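Local structure of putative mannose-1-phosphate guanylyl transferase (Thermus thermophilus, 2CU2) at residues L80-A85 with A226-I231. The protein probably transfers a guanylyl group from GTP to mannose 1-phosphate, yielding GDP-mannose. Residues are numbered along the deposited sequence; the frame is centred on the assembly and turned at random.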
ATOM      1  N   LEU A  80      -0.096  25.996 -24.619  1.00 43.55           N
ATOM      2  CA  LEU A  80       1.026  25.085 -24.466  1.00 43.46           C
ATOM      3  C   LEU A  80       1.797  25.385 -23.184  1.00 41.85           C
ATOM      4  O   LEU A  80       1.611  26.409 -22.539  1.00 42.41           O
ATOM      5  CB  LEU A  80       1.943  25.273 -25.675  1.00 43.55           C
ATOM      6  CG  LEU A  80       1.233  24.981 -26.996  1.00 44.89           C
ATOM      7  CD1 LEU A  80       2.162  25.133 -28.203  1.00 46.30           C
ATOM      8  CD2 LEU A  80       0.671  23.564 -27.061  1.00 46.49           C
ATOM      9  N   GLY A  81       2.657  24.426 -22.799  1.00 41.15           N
ATOM     10  CA  GLY A  81       3.524  24.686 -21.659  1.00 40.50           C
ATOM     11  C   GLY A  81       4.725  25.538 -22.059  1.00 40.15           C
ATOM     12  O   GLY A  81       5.570  25.148 -22.852  1.00 39.67           O
ATOM     13  N   ARG A  82       4.758  26.766 -21.510  1.00 39.15           N
ATOM     14  CA  ARG A  82       5.886  27.658 -21.752  1.00 39.61           C
ATOM     15  C   ARG A  82       6.490  28.190 -20.449  1.00 39.95           C
ATOM     16  O   ARG A  82       7.080  29.261 -20.390  1.00 39.56           O
ATOM     17  CB  ARG A  82       5.402  28.819 -22.621  1.00 41.17           C
ATOM     18  CG  ARG A  82       5.999  28.775 -24.027  1.00 44.45           C
ATOM     19  CD  ARG A  82       5.832  27.398 -24.679  1.00 46.42           C
ATOM     20  NE  ARG A  82       6.136  27.470 -26.110  1.00 46.67           N
ATOM     21  CZ  ARG A  82       6.032  26.334 -26.823  1.00 50.08           C
ATOM     22  NH1 ARG A  82       5.670  25.208 -26.231  1.00 48.16           N
ATOM     23  NH2 ARG A  82       6.285  26.353 -28.135  1.00 49.91           N
ATOM     24  N   ASP A  83       6.291  27.413 -19.367  1.00 39.05           N
ATOM     25  CA  ASP A  83       6.845  27.813 -18.077  1.00 39.11           C
ATOM     26  C   ASP A  83       6.150  29.054 -17.511  1.00 38.67           C
ATOM     27  O   ASP A  83       5.078  29.457 -17.946  1.00 41.89           O
ATOM     28  CB  ASP A  83       8.341  28.085 -18.255  1.00 41.95           C
ATOM     29  CG  ASP A  83       9.107  27.425 -17.116  1.00 43.77           C
ATOM     30  OD1 ASP A  83      10.225  26.969 -17.364  1.00 45.69           O
ATOM     31  OD2 ASP A  83       8.577  27.356 -16.010  1.00 45.06           O
ATOM     32  N   THR A  84       6.782  29.641 -16.477  1.00 36.26           N
ATOM     33  CA  THR A  84       6.194  30.812 -15.832  1.00 35.16           C
ATOM     34  C   THR A  84       6.410  32.084 -16.657  1.00 34.50           C
ATOM     35  O   THR A  84       5.647  33.039 -16.587  1.00 35.73           O
ATOM     36  CB  THR A  84       6.843  30.975 -14.457  1.00 35.31           C
ATOM     37  OG1 THR A  84       8.225  31.294 -14.635  1.00 35.36           O
ATOM     38  CG2 THR A  84       6.740  29.665 -13.671  1.00 32.45           C
ATOM     39  N   ALA A  85       7.499  32.168 -17.441  1.00 32.56           N
ATOM     40  CA  ALA A  85       7.698  33.367 -18.234  1.00 33.37           C
ATOM     41  C   ALA A  85       6.542  33.582 -19.213  1.00 33.22           C
ATOM     42  O   ALA A  85       6.147  34.704 -19.501  1.00 33.10           O
ATOM     43  CB  ALA A  85       9.011  33.223 -18.994  1.00 34.52           C
ATOM     44  N   ALA A 226       2.828  29.413 -29.543  1.00 38.25           N
ATOM     45  CA  ALA A 226       3.552  28.310 -30.182  1.00 38.24           C
ATOM     46  C   ALA A 226       5.012  28.677 -30.509  1.00 39.44           C
ATOM     47  O   ALA A 226       5.929  27.876 -30.396  1.00 39.72           O
ATOM     48  CB  ALA A 226       2.810  27.904 -31.462  1.00 38.01           C
ATOM     49  N   GLY A 227       5.203  29.936 -30.959  1.00 39.22           N
ATOM     50  CA  GLY A 227       6.547  30.356 -31.375  1.00 38.23           C
ATOM     51  C   GLY A 227       7.393  30.921 -30.224  1.00 39.66           C
ATOM     52  O   GLY A 227       8.503  31.411 -30.407  1.00 37.63           O
ATOM     53  N   LEU A 228       6.821  30.882 -29.011  1.00 39.67           N
ATOM     54  CA  LEU A 228       7.503  31.392 -27.828  1.00 40.99           C
ATOM     55  C   LEU A 228       8.428  30.314 -27.244  1.00 41.63           C
ATOM     56  O   LEU A 228       8.097  29.135 -27.207  1.00 41.86           O
ATOM     57  CB  LEU A 228       6.375  31.725 -26.836  1.00 42.01           C
ATOM     58  CG  LEU A 228       6.720  32.718 -25.722  1.00 43.48           C
ATOM     59  CD1 LEU A 228       7.122  34.106 -26.207  1.00 43.01           C
ATOM     60  CD2 LEU A 228       5.528  32.957 -24.805  1.00 42.11           C
ATOM     61  N   PRO A 229       9.640  30.728 -26.824  1.00 41.08           N
ATOM     62  CA  PRO A 229      10.581  29.808 -26.178  1.00 41.56           C
ATOM     63  C   PRO A 229      10.144  29.491 -24.738  1.00 42.03           C
ATOM     64  O   PRO A 229       9.656  30.342 -23.997  1.00 41.88           O
ATOM     65  CB  PRO A 229      11.915  30.535 -26.151  1.00 41.56           C
ATOM     66  CG  PRO A 229      11.584  32.018 -26.089  1.00 41.79           C
ATOM     67  CD  PRO A 229      10.233  32.053 -26.925  1.00 40.33           C
ATOM     68  N   LYS A 230      10.335  28.220 -24.332  1.00 42.65           N
ATOM     69  CA  LYS A 230       9.976  27.817 -22.971  1.00 42.12           C
ATOM     70  C   LYS A 230      11.059  28.213 -21.964  1.00 41.55           C
ATOM     71  O   LYS A 230      12.185  27.729 -21.993  1.00 41.21           O
ATOM     72  CB  LYS A 230       9.783  26.291 -22.954  1.00 43.54           C
ATOM     73  CG  LYS A 230       9.427  25.748 -21.562  1.00 45.87           C
ATOM     74  CD  LYS A 230       9.429  24.219 -21.505  1.00 46.69           C
ATOM     75  CE  LYS A 230       9.244  23.675 -20.082  1.00 48.09           C
ATOM     76  NZ  LYS A 230       8.549  22.386 -20.135  1.00 47.53           N
ATOM     77  N   ILE A 231      10.706  29.164 -21.075  1.00 40.98           N
ATOM     78  CA  ILE A 231      11.663  29.616 -20.071  1.00 40.92           C
ATOM     79  C   ILE A 231      10.956  30.131 -18.819  1.00 41.44           C
ATOM     80  O   ILE A 231       9.859  30.679 -18.867  1.00 40.51           O
ATOM     81  CB  ILE A 231      12.529  30.720 -20.690  1.00 42.31           C
ATOM     82  CG1 ILE A 231      13.690  31.068 -19.759  1.00 43.83           C
ATOM     83  CG2 ILE A 231      11.690  31.991 -20.893  1.00 42.26           C
ATOM     84  CD1 ILE A 231      14.694  32.025 -20.397  1.00 43.82           C
TER
HETATM   85  O   HOH W   1       8.243  31.480 -21.668  1.00 34.94           O
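Arg82 brings the edge of its guanidinium to two backbone carbonyls, that of Ala226 at the end of helix 221-226 and that of Leu228 in the loop after it. NE donates to Leu228 O at 2.8 Å, a bent bond that reaches the oxygen 34° off the carbonyl plane. NH2 makes a weak bond to Ala226 O, 2.7 Å away. NH1 turns back to Gly81 O in a weak bond, so all three nitrogens help fix the group's rotation. An alanine in place of Arg82 would probably leave the carbonyls of Ala226 and Leu228 without these donors and the helix end and loop less firmly tied. Lys230, its CG anti to the backbone N (chi1 179°), lays that methylene 4.0 Å from Arg82 C. A water lies between Arg82 O and Pro229 O, close enough to bond to either. Further along, Ile231 CG2 packs 3.5 Å from Ala85 CB, and Thr84 OG1 bonds the backbone N of Ile233. His208 of helix 206-216 touches both Ala85 and Leu228. This surface contact joins the loop between strand 74-78 and helix 83-98 to the connection between helices 221-226 and 233-238, within the GT-A-type, Rossmann-like nucleotidyltransferase domain.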